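Local coordinates for putative endonuclease/exonuclease/phosphatase family protein (Bacteroides thetaiotaomicron, PDB 3MPR) that probably acts as a metal-dependent nuclease of the endonuclease/exonuclease/phosphatase family, cleaving phosphodiester bonds in nucleic acids, at residues W28-P33 / D246-V251; P110-G113 / L118-I121; T132-L137 / P234-K239. All blocks are in the same frame, centred on the assembly; numbering follows the deposited sequence.

Followed from the N terminus, the chain first supplies helix 28-41, whose opening turn waits for a partner more than two hundred residues later: contact 1 closes that long loop when strand 248-251 arrives. Contacts 2 and 3 both fall within it. Contact 2 is local, joining 110-113 to 118-121 in the connection between strands 93-102 and 121-129; it is complete before contact 3 begins. Contact 3 then joins the start of strand 135-142 of one large sheet to the start of strand 237-243 of the other. Contacts 1 and 3 lie on opposite sides of the chain's centre, with about 17 Å between their nearest atoms, although strands 237-243 and 248-251 are consecutive.

Contact 1: residues W28-P33 / D246-V251; sequences WGQRYP and DTYRSV. With ACY (acetic acid), chain E.
The opening turn of helix 28-41, carrying Gln30 and Arg31, runs nearly antiparallel to strand 248-251, which carries Tyr248 and Ser250; the short axes stand 10.3 Å apart at an angle of 150°, a gap bridged by side chains. Tyr248 reaches across and ends beside Gln30. There Gln30 NE2 donates to Tyr248 OH over 2.9 Å, with an N-H...O angle of 163°; the hydroxyl lies close to the amide plane, and the nitrogen arrives at the edge of the phenol ring. Amide and ring are turned steeply against each other, their planes 78° apart. With CG of Gln30 anti to the backbone N, the chain stretches out from the helix far enough for its CG to lie alongside the hydroxyl too, 3.5 Å from Tyr248 OH. Ser250 adds a looser touch, its CB 4.1 Å from Gln30 NE2, while its OG is bonded to Arg275. Strand 248-251 pairs with strand 272-275 in a two-stranded antiparallel sheet, separate from the two large sheets of this DNase I-like fold, and the contact lays that small sheet against the helix. Arg31 offers its aliphatic part, CG coming 3.7 Å from Tyr248 OH. Its guanidinium turns elsewhere, to the carbonyls of Leu14, Arg15, Asp26 and Pro277. An alanine in place of Tyr248 would probably leave Gln30 NE2 without this acceptor and open a gap between helix and strand. An acetic acid molecule, probably from the crystallisation liquor, accepts a bond from Arg249 N at its OXT, 3.0 Å away, and also lies near Tyr248 CB. On the same strand, Arg249 NH1 bonds both Thr247 OG1 and Tyr248 O, and its NE reaches Ser221 O of the second subunit.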
loop_
_atom_site.group_PDB
_atom_site.type_symbol
_atom_site.label_atom_id
_atom_site.label_comp_id
_atom_site.label_asym_id
_atom_site.label_seq_id
_atom_site.Cartn_x
_atom_site.Cartn_y
_atom_site.Cartn_z
ATOM N N TRP A 28 -18.378 -11.354 -6.606
ATOM C CA TRP A 28 -18.494 -10.048 -5.970
ATOM C C TRP A 28 -18.570 -10.141 -4.454
ATOM O O TRP A 28 -17.862 -9.421 -3.754
ATOM C CB TRP A 28 -19.712 -9.292 -6.518
ATOM C CG TRP A 28 -20.016 -7.982 -5.823
ATOM C CD1 TRP A 28 -21.113 -7.701 -5.049
ATOM C CD2 TRP A 28 -19.218 -6.793 -5.831
ATOM N NE1 TRP A 28 -21.045 -6.406 -4.583
ATOM C CE2 TRP A 28 -19.894 -5.828 -5.058
ATOM C CE3 TRP A 28 -18.002 -6.444 -6.432
ATOM C CZ2 TRP A 28 -19.390 -4.541 -4.860
ATOM C CZ3 TRP A 28 -17.503 -5.168 -6.231
ATOM C CH2 TRP A 28 -18.192 -4.233 -5.454
ATOM N N GLY A 29 -19.418 -11.031 -3.940
ATOM C CA GLY A 29 -19.653 -11.090 -2.510
ATOM C C GLY A 29 -18.413 -11.425 -1.703
ATOM O O GLY A 29 -18.246 -10.964 -0.578
ATOM N N GLN A 30 -17.534 -12.222 -2.294
ATOM C CA GLN A 30 -16.268 -12.585 -1.676
ATOM C C GLN A 30 -15.218 -11.469 -1.827
ATOM O O GLN A 30 -14.404 -11.245 -0.930
ATOM C CB GLN A 30 -15.778 -13.892 -2.311
ATOM C CG GLN A 30 -14.385 -14.330 -1.922
ATOM C CD GLN A 30 -14.041 -15.711 -2.459
ATOM O OE1 GLN A 30 -14.538 -16.715 -1.958
ATOM N NE2 GLN A 30 -13.180 -15.763 -3.475
ATOM N N ARG A 31 -15.267 -10.758 -2.950
ATOM C CA ARG A 31 -14.217 -9.798 -3.330
ATOM C C ARG A 31 -14.365 -8.445 -2.673
ATOM O O ARG A 31 -13.383 -7.843 -2.245
ATOM C CB ARG A 31 -14.252 -9.524 -4.842
ATOM C CG ARG A 31 -13.924 -10.691 -5.721
ATOM C CD ARG A 31 -13.674 -10.246 -7.156
ATOM N NE ARG A 31 -14.863 -9.808 -7.890
ATOM C CZ ARG A 31 -15.141 -8.535 -8.164
ATOM N NH1 ARG A 31 -14.327 -7.562 -7.734
ATOM N NH2 ARG A 31 -16.234 -8.233 -8.870
ATOM N N TYR A 32 -15.592 -7.931 -2.643
ATOM C CA TYR A 32 -15.786 -6.530 -2.293
ATOM C C TYR A 32 -15.384 -6.137 -0.869
ATOM O O TYR A 32 -14.931 -5.018 -0.648
ATOM C CB TYR A 32 -17.193 -6.025 -2.689
ATOM C CG TYR A 32 -18.283 -6.127 -1.637
ATOM C CD1 TYR A 32 -18.323 -5.260 -0.559
ATOM C CD2 TYR A 32 -19.299 -7.071 -1.759
ATOM C CE1 TYR A 32 -19.333 -5.346 0.398
ATOM C CE2 TYR A 32 -20.299 -7.170 -0.818
ATOM C CZ TYR A 32 -20.319 -6.308 0.253
ATOM O OH TYR A 32 -21.332 -6.412 1.176
ATOM N N PRO A 33 -15.520 -7.057 0.101
ATOM C CA PRO A 33 -15.042 -6.667 1.427
ATOM C C PRO A 33 -13.536 -6.381 1.412
ATOM O O PRO A 33 -13.085 -5.497 2.134
ATOM C CB PRO A 33 -15.364 -7.891 2.286
ATOM C CG PRO A 33 -16.572 -8.512 1.594
ATOM C CD PRO A 33 -16.239 -8.343 0.125
ATOM N N ASP A 246 -2.103 -5.906 -3.976
ATOM C CA ASP A 246 -2.516 -6.661 -2.794
ATOM C C ASP A 246 -3.389 -7.826 -3.241
ATOM O O ASP A 246 -4.219 -7.666 -4.138
ATOM C CB ASP A 246 -3.347 -5.795 -1.835
ATOM C CG ASP A 246 -2.662 -4.502 -1.423
ATOM O OD1 ASP A 246 -1.915 -3.905 -2.230
ATOM O OD2 ASP A 246 -2.935 -4.051 -0.284
ATOM N N THR A 247 -3.209 -8.993 -2.625
ATOM C CA THR A 247 -4.078 -10.137 -2.914
ATOM C C THR A 247 -4.606 -10.791 -1.644
ATOM O O THR A 247 -3.941 -10.787 -0.598
ATOM C CB THR A 247 -3.333 -11.238 -3.725
ATOM O OG1 THR A 247 -2.069 -11.505 -3.109
ATOM C CG2 THR A 247 -3.102 -10.805 -5.158
ATOM N N TYR A 248 -5.795 -11.371 -1.744
ATOM C CA TYR A 248 -6.338 -12.171 -0.659
ATOM C C TYR A 248 -6.198 -13.656 -1.012
ATOM O O TYR A 248 -5.544 -13.999 -2.002
ATOM C CB TYR A 248 -7.790 -11.763 -0.338
ATOM C CG TYR A 248 -8.856 -12.150 -1.363
ATOM C CD1 TYR A 248 -9.691 -13.231 -1.132
ATOM C CD2 TYR A 248 -9.059 -11.409 -2.521
ATOM C CE1 TYR A 248 -10.680 -13.585 -2.029
ATOM C CE2 TYR A 248 -10.063 -11.757 -3.441
ATOM C CZ TYR A 248 -10.868 -12.853 -3.177
ATOM O OH TYR A 248 -11.859 -13.248 -4.051
ATOM N N ARG A 249 -6.774 -14.536 -0.200
ATOM C CA ARG A 249 -6.622 -15.970 -0.444
ATOM C C ARG A 249 -7.962 -16.653 -0.321
ATOM O O ARG A 249 -8.795 -16.245 0.487
ATOM C CB ARG A 249 -5.652 -16.611 0.552
ATOM C CG ARG A 249 -4.221 -16.050 0.529
ATOM C CD ARG A 249 -3.390 -16.509 -0.684
ATOM N NE ARG A 249 -2.037 -15.958 -0.583
ATOM C CZ ARG A 249 -1.691 -14.752 -1.021
ATOM N NH1 ARG A 249 -2.592 -13.989 -1.635
ATOM N NH2 ARG A 249 -0.443 -14.314 -0.857
ATOM N N SER A 250 -8.152 -17.714 -1.099
ATOM C CA SER A 250 -9.343 -18.541 -0.963
ATOM C C SER A 250 -8.933 -20.002 -0.899
ATOM O O SER A 250 -7.829 -20.366 -1.303
ATOM C CB SER A 250 -10.294 -18.311 -2.139
ATOM O OG SER A 250 -9.688 -18.754 -3.339
ATOM N N VAL A 251 -9.815 -20.837 -0.367
ATOM C CA VAL A 251 -9.554 -22.269 -0.328
ATOM C C VAL A 251 -9.732 -22.861 -1.718
ATOM O O VAL A 251 -10.736 -22.610 -2.386
ATOM C CB VAL A 251 -10.487 -22.989 0.655
ATOM C CG1 VAL A 251 -10.273 -24.502 0.583
ATOM C CG2 VAL A 251 -10.244 -22.481 2.065
HETATM C C ACY E . -8.193 -13.184 3.202
HETATM O O ACY E . -9.295 -12.876 2.683
HETATM O OXT ACY E . -7.163 -13.532 2.562
HETATM C CH3 ACY E . -8.123 -13.107 4.696
#

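Contact 2: residues P110-G113 / L118-I121; sequences PSKG and LPRI
Within the irregular connection between strands 93-102 and 121-129, segments 110-113 and 118-121 face one another as two legs of a surface loop, and Lys112 packs on Pro119 where they come closest. Their CA atoms are 4.2 Å apart, too near for a large side chain to fit between, so the touching is done by the lysine's first methylenes and by backbone. Lys112 CG sits 3.8 Å from Pro119 N, over the peptide link between Leu118 and Pro119, and comes near Pro119 CD as well. Chi1 of -59° sets CG beside the lysine's own backbone N, and from there the chain runs fully extended. Ser111 O rests against the proline, 3.6 Å from Pro119 CB and equally near Pro119 CA. The polar links are made by two waters. The first is hydrogen-bonded to Ser111 O at 2.6 Å and accepts from Arg120 N; the second accepts from Gly113 N and donates to Leu118 O, again at 2.6 Å. Two separate water bridges therefore tie the backbones of the two legs. Ser111 OG turns from the other leg to Val109 O and to the hydroxyls of Ser104 and Thr106. Arg120 leaves its backbone at the contact and sends its side chain to a salt bridge with Asp144, whose carboxylate also takes the Leu118 N-H. The arginine's side chain lies about 7 Å from that of Glu51, a known magnesium ligand of this protein, although no magnesium is bound to this chain. The arrangement is a water-bridged loop between neighbouring antiparallel strands of a DNase I-like sheet, with the side chain of Arg120 in the neighbourhood of the magnesium-binding Glu51.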
loop_
_atom_site.group_PDB
_atom_site.type_symbol
_atom_site.label_atom_id
_atom_site.label_comp_id
_atom_site.label_asym_id
_atom_site.label_seq_id
_atom_site.Cartn_x
_atom_site.Cartn_y
_atom_site.Cartn_z
ATOM N N PRO A 110 -28.859 9.045 -22.785
ATOM C CA PRO A 110 -28.227 7.724 -22.827
ATOM C C PRO A 110 -28.167 7.275 -24.276
ATOM O O PRO A 110 -29.207 7.068 -24.900
ATOM C CB PRO A 110 -29.207 6.850 -22.042
ATOM C CG PRO A 110 -29.904 7.813 -21.122
ATOM C CD PRO A 110 -30.055 9.058 -21.928
ATOM N N SER A 111 -26.962 7.142 -24.808
ATOM C CA SER A 111 -26.776 6.895 -26.229
ATOM C C SER A 111 -25.392 6.340 -26.494
ATOM O O SER A 111 -24.456 6.612 -25.742
ATOM C CB SER A 111 -26.929 8.197 -27.001
ATOM O OG SER A 111 -26.189 9.230 -26.375
ATOM N N LYS A 112 -25.268 5.566 -27.570
ATOM C CA LYS A 112 -23.962 5.121 -28.042
ATOM C C LYS A 112 -23.340 6.256 -28.831
ATOM O O LYS A 112 -24.043 7.032 -29.476
ATOM C CB LYS A 112 -24.095 3.890 -28.946
ATOM C CG LYS A 112 -24.753 2.701 -28.274
ATOM C CD LYS A 112 -25.059 1.584 -29.264
ATOM C CE LYS A 112 -25.844 0.468 -28.583
ATOM N NZ LYS A 112 -26.168 -0.649 -29.515
ATOM N N GLY A 113 -22.021 6.353 -28.798
ATOM C CA GLY A 113 -21.357 7.420 -29.525
ATOM C C GLY A 113 -20.554 6.911 -30.703
ATOM O O GLY A 113 -19.911 5.861 -30.618
ATOM N N LEU A 118 -21.486 0.005 -26.941
ATOM C CA LEU A 118 -22.300 0.228 -25.750
ATOM C C LEU A 118 -22.340 1.709 -25.374
ATOM O O LEU A 118 -21.400 2.446 -25.664
ATOM C CB LEU A 118 -21.766 -0.598 -24.575
ATOM C CG LEU A 118 -22.268 -2.037 -24.392
ATOM C CD1 LEU A 118 -22.360 -2.776 -25.703
ATOM C CD2 LEU A 118 -21.376 -2.796 -23.417
ATOM N N PRO A 119 -23.430 2.153 -24.730
ATOM C CA PRO A 119 -23.401 3.519 -24.191
ATOM C C PRO A 119 -22.347 3.600 -23.102
ATOM O O PRO A 119 -22.107 2.621 -22.398
ATOM C CB PRO A 119 -24.791 3.696 -23.582
ATOM C CG PRO A 119 -25.239 2.279 -23.267
ATOM C CD PRO A 119 -24.682 1.448 -24.396
ATOM N N ARG A 120 -21.710 4.753 -22.980
ATOM C CA ARG A 120 -20.605 4.928 -22.039
ATOM C C ARG A 120 -20.809 6.267 -21.360
ATOM O O ARG A 120 -21.138 7.255 -22.013
ATOM C CB ARG A 120 -19.268 4.908 -22.779
ATOM C CG ARG A 120 -19.047 3.651 -23.617
ATOM C CD ARG A 120 -18.800 2.429 -22.744
ATOM N NE ARG A 120 -18.541 1.233 -23.541
ATOM C CZ ARG A 120 -18.000 0.113 -23.067
ATOM N NH1 ARG A 120 -17.661 0.022 -21.788
ATOM N NH2 ARG A 120 -17.798 -0.923 -23.877
ATOM N N ILE A 121 -20.625 6.305 -20.050
ATOM C CA ILE A 121 -20.964 7.491 -19.289
ATOM C C ILE A 121 -19.737 8.037 -18.569
ATOM O O ILE A 121 -18.877 7.277 -18.117
ATOM C CB ILE A 121 -22.119 7.196 -18.292
ATOM C CG1 ILE A 121 -22.777 8.493 -17.800
ATOM C CG2 ILE A 121 -21.630 6.343 -17.108
ATOM C CD1 ILE A 121 -23.966 8.267 -16.871
HETATM O O HOH W 1 -21.915 6.694 -25.095
HETATM O O HOH W 2 -20.804 4.798 -26.648
#

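Contact 3: residues T132-L137 / P234-K239; sequences TGFEFL and PSFHVK
Aromatic contact dominates: Phe134 and Phe236 meet through the outer parts of their rings, with Phe134 CZ 3.9 Å from Phe236 CE1. The ring centroids are 5.9 Å apart and the planes nearly perpendicular, at 81°. Atoms CE1 and CZ of Phe236 come up at the edge of the Phe134 ring, close to its plane, while Phe134 lies obliquely to the Phe236 ring. Phe134 has CG anti to the backbone N (chi1 173°), which swings its ring out from the start of strand 135-142 toward the other segment. Phe236 places CG beside its own backbone N, chi1 -76°, and although its CB leaves the main chain at an angle to the partner, the ring extends across. Phe289 joins the cluster, stacked on Phe134 and edge-to-face with Phe236, so these three rings form one aromatic group.

The other apolar contact is slighter. Phe136 brings its CB to the edge of the Phe236 ring, 4.4 Å from Phe236 CZ, and its own side chain lies against Leu7 and Cys129. All three phenylalanines in the contact are buried, and Pro172 also covers Phe236.

Hydrogen bonding belongs to the turn that leads into the first strand. Thr132 OG1 accepts from Phe134 N at 3.2 Å, an ST turn, while the positive phi of Gly133 takes the chain round between them. The same hydroxyl is bonded to Thr5 OG1.

Strand 135-142 belongs to the six-stranded mixed sheet and strand 237-243 to the seven-stranded one; these buried apolar side chains near the strand starts, packed between the two sheets, are part of the core of the beta sandwich characteristic of the DNase I-like fold.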
loop_
_atom_site.group_PDB
_atom_site.type_symbol
_atom_site.label_atom_id
_atom_site.label_comp_id
_atom_site.label_asym_id
_atom_site.label_seq_id
_atom_site.Cartn_x
_atom_site.Cartn_y
_atom_site.Cartn_z
ATOM N N THR A 132 -9.107 23.388 3.204
ATOM C CA THR A 132 -8.396 24.483 2.548
ATOM C C THR A 132 -9.282 25.333 1.653
ATOM O O THR A 132 -8.886 26.427 1.239
ATOM C CB THR A 132 -7.233 23.966 1.683
ATOM O OG1 THR A 132 -7.755 23.187 0.597
ATOM C CG2 THR A 132 -6.285 23.115 2.508
ATOM N N GLY A 133 -10.464 24.825 1.325
ATOM C CA GLY A 133 -11.337 25.520 0.395
ATOM C C GLY A 133 -10.987 25.292 -1.069
ATOM O O GLY A 133 -11.668 25.808 -1.966
ATOM N N PHE A 134 -9.934 24.518 -1.323
ATOM C CA PHE A 134 -9.505 24.235 -2.698
ATOM C C PHE A 134 -10.649 23.620 -3.505
ATOM O O PHE A 134 -11.254 22.635 -3.075
ATOM C CB PHE A 134 -8.289 23.289 -2.687
ATOM C CG PHE A 134 -7.875 22.795 -4.054
ATOM C CD1 PHE A 134 -7.626 23.686 -5.086
ATOM C CD2 PHE A 134 -7.704 21.443 -4.291
ATOM C CE1 PHE A 134 -7.249 23.239 -6.341
ATOM C CE2 PHE A 134 -7.307 20.995 -5.542
ATOM C CZ PHE A 134 -7.082 21.889 -6.559
ATOM N N GLU A 135 -10.936 24.194 -4.669
ATOM C CA GLU A 135 -11.962 23.653 -5.561
ATOM C C GLU A 135 -11.355 23.013 -6.813
ATOM O O GLU A 135 -10.402 23.533 -7.380
ATOM C CB GLU A 135 -12.948 24.758 -5.959
ATOM C CG GLU A 135 -13.746 25.282 -4.779
ATOM C CD GLU A 135 -14.783 26.314 -5.180
ATOM O OE1 GLU A 135 -15.431 26.141 -6.233
ATOM O OE2 GLU A 135 -14.941 27.302 -4.439
ATOM N N PHE A 136 -11.925 21.891 -7.244
ATOM C CA PHE A 136 -11.404 21.155 -8.400
ATOM C C PHE A 136 -12.511 20.313 -9.030
ATOM O O PHE A 136 -13.535 20.050 -8.399
ATOM C CB PHE A 136 -10.216 20.250 -8.002
ATOM C CG PHE A 136 -10.571 19.177 -6.997
ATOM C CD1 PHE A 136 -10.851 17.877 -7.406
ATOM C CD2 PHE A 136 -10.617 19.470 -5.640
ATOM C CE1 PHE A 136 -11.180 16.886 -6.476
ATOM C CE2 PHE A 136 -10.942 18.500 -4.714
ATOM C CZ PHE A 136 -11.224 17.200 -5.128
ATOM N N LEU A 137 -12.308 19.917 -10.283
ATOM C CA LEU A 137 -13.213 18.999 -10.960
ATOM C C LEU A 137 -12.612 17.603 -10.926
ATOM O O LEU A 137 -11.406 17.436 -11.077
ATOM C CB LEU A 137 -13.412 19.408 -12.420
ATOM C CG LEU A 137 -14.109 20.753 -12.636
ATOM C CD1 LEU A 137 -14.005 21.189 -14.111
ATOM C CD2 LEU A 137 -15.563 20.630 -12.186
ATOM N N PRO A 234 -1.907 20.191 -15.492
ATOM C CA PRO A 234 -0.482 20.355 -15.177
ATOM C C PRO A 234 -0.263 21.221 -13.937
ATOM O O PRO A 234 0.844 21.245 -13.406
ATOM C CB PRO A 234 0.089 21.059 -16.418
ATOM C CG PRO A 234 -0.973 20.949 -17.476
ATOM C CD PRO A 234 -2.284 20.795 -16.778
ATOM N N SER A 235 -1.303 21.907 -13.471
ATOM C CA SER A 235 -1.192 22.723 -12.263
ATOM C C SER A 235 -1.051 21.883 -10.990
ATOM O O SER A 235 -0.572 22.376 -9.961
ATOM C CB SER A 235 -2.377 23.688 -12.150
ATOM O OG SER A 235 -3.604 22.986 -12.226
ATOM N N PHE A 236 -1.455 20.611 -11.054
ATOM C CA PHE A 236 -1.191 19.703 -9.941
ATOM C C PHE A 236 0.258 19.253 -9.942
ATOM O O PHE A 236 0.840 19.000 -10.992
ATOM C CB PHE A 236 -2.046 18.429 -10.013
ATOM C CG PHE A 236 -3.462 18.618 -9.607
ATOM C CD1 PHE A 236 -3.812 18.686 -8.262
ATOM C CD2 PHE A 236 -4.463 18.689 -10.567
ATOM C CE1 PHE A 236 -5.136 18.840 -7.885
ATOM C CE2 PHE A 236 -5.790 18.843 -10.191
ATOM C CZ PHE A 236 -6.127 18.914 -8.854
ATOM N N HIS A 237 0.834 19.118 -8.761
ATOM C CA HIS A 237 2.114 18.432 -8.663
ATOM C C HIS A 237 1.850 16.969 -8.307
ATOM O O HIS A 237 1.171 16.681 -7.322
ATOM C CB HIS A 237 3.007 19.054 -7.605
ATOM C CG HIS A 237 4.363 18.428 -7.550
ATOM N ND1 HIS A 237 5.288 18.577 -8.561
ATOM C CD2 HIS A 237 4.935 17.611 -6.635
ATOM C CE1 HIS A 237 6.382 17.898 -8.259
ATOM N NE2 HIS A 237 6.192 17.303 -7.094
ATOM N N VAL A 238 2.371 16.052 -9.114
ATOM C CA VAL A 238 2.112 14.636 -8.890
ATOM C C VAL A 238 3.273 14.080 -8.057
ATOM O O VAL A 238 4.391 13.954 -8.550
ATOM C CB VAL A 238 1.974 13.853 -10.214
ATOM C CG1 VAL A 238 1.687 12.380 -9.930
ATOM C CG2 VAL A 238 0.847 14.451 -11.087
ATOM N N LYS A 239 2.997 13.779 -6.794
ATOM C CA LYS A 239 4.021 13.315 -5.869
ATOM C C LYS A 239 4.345 11.839 -6.095
ATOM O O LYS A 239 5.515 11.449 -6.150
ATOM C CB LYS A 239 3.565 13.520 -4.424
ATOM C CG LYS A 239 3.203 14.962 -4.077
ATOM C CD LYS A 239 4.438 15.796 -3.755
ATOM C CE LYS A 239 5.092 15.330 -2.455
ATOM N NZ LYS A 239 6.265 16.166 -2.103
#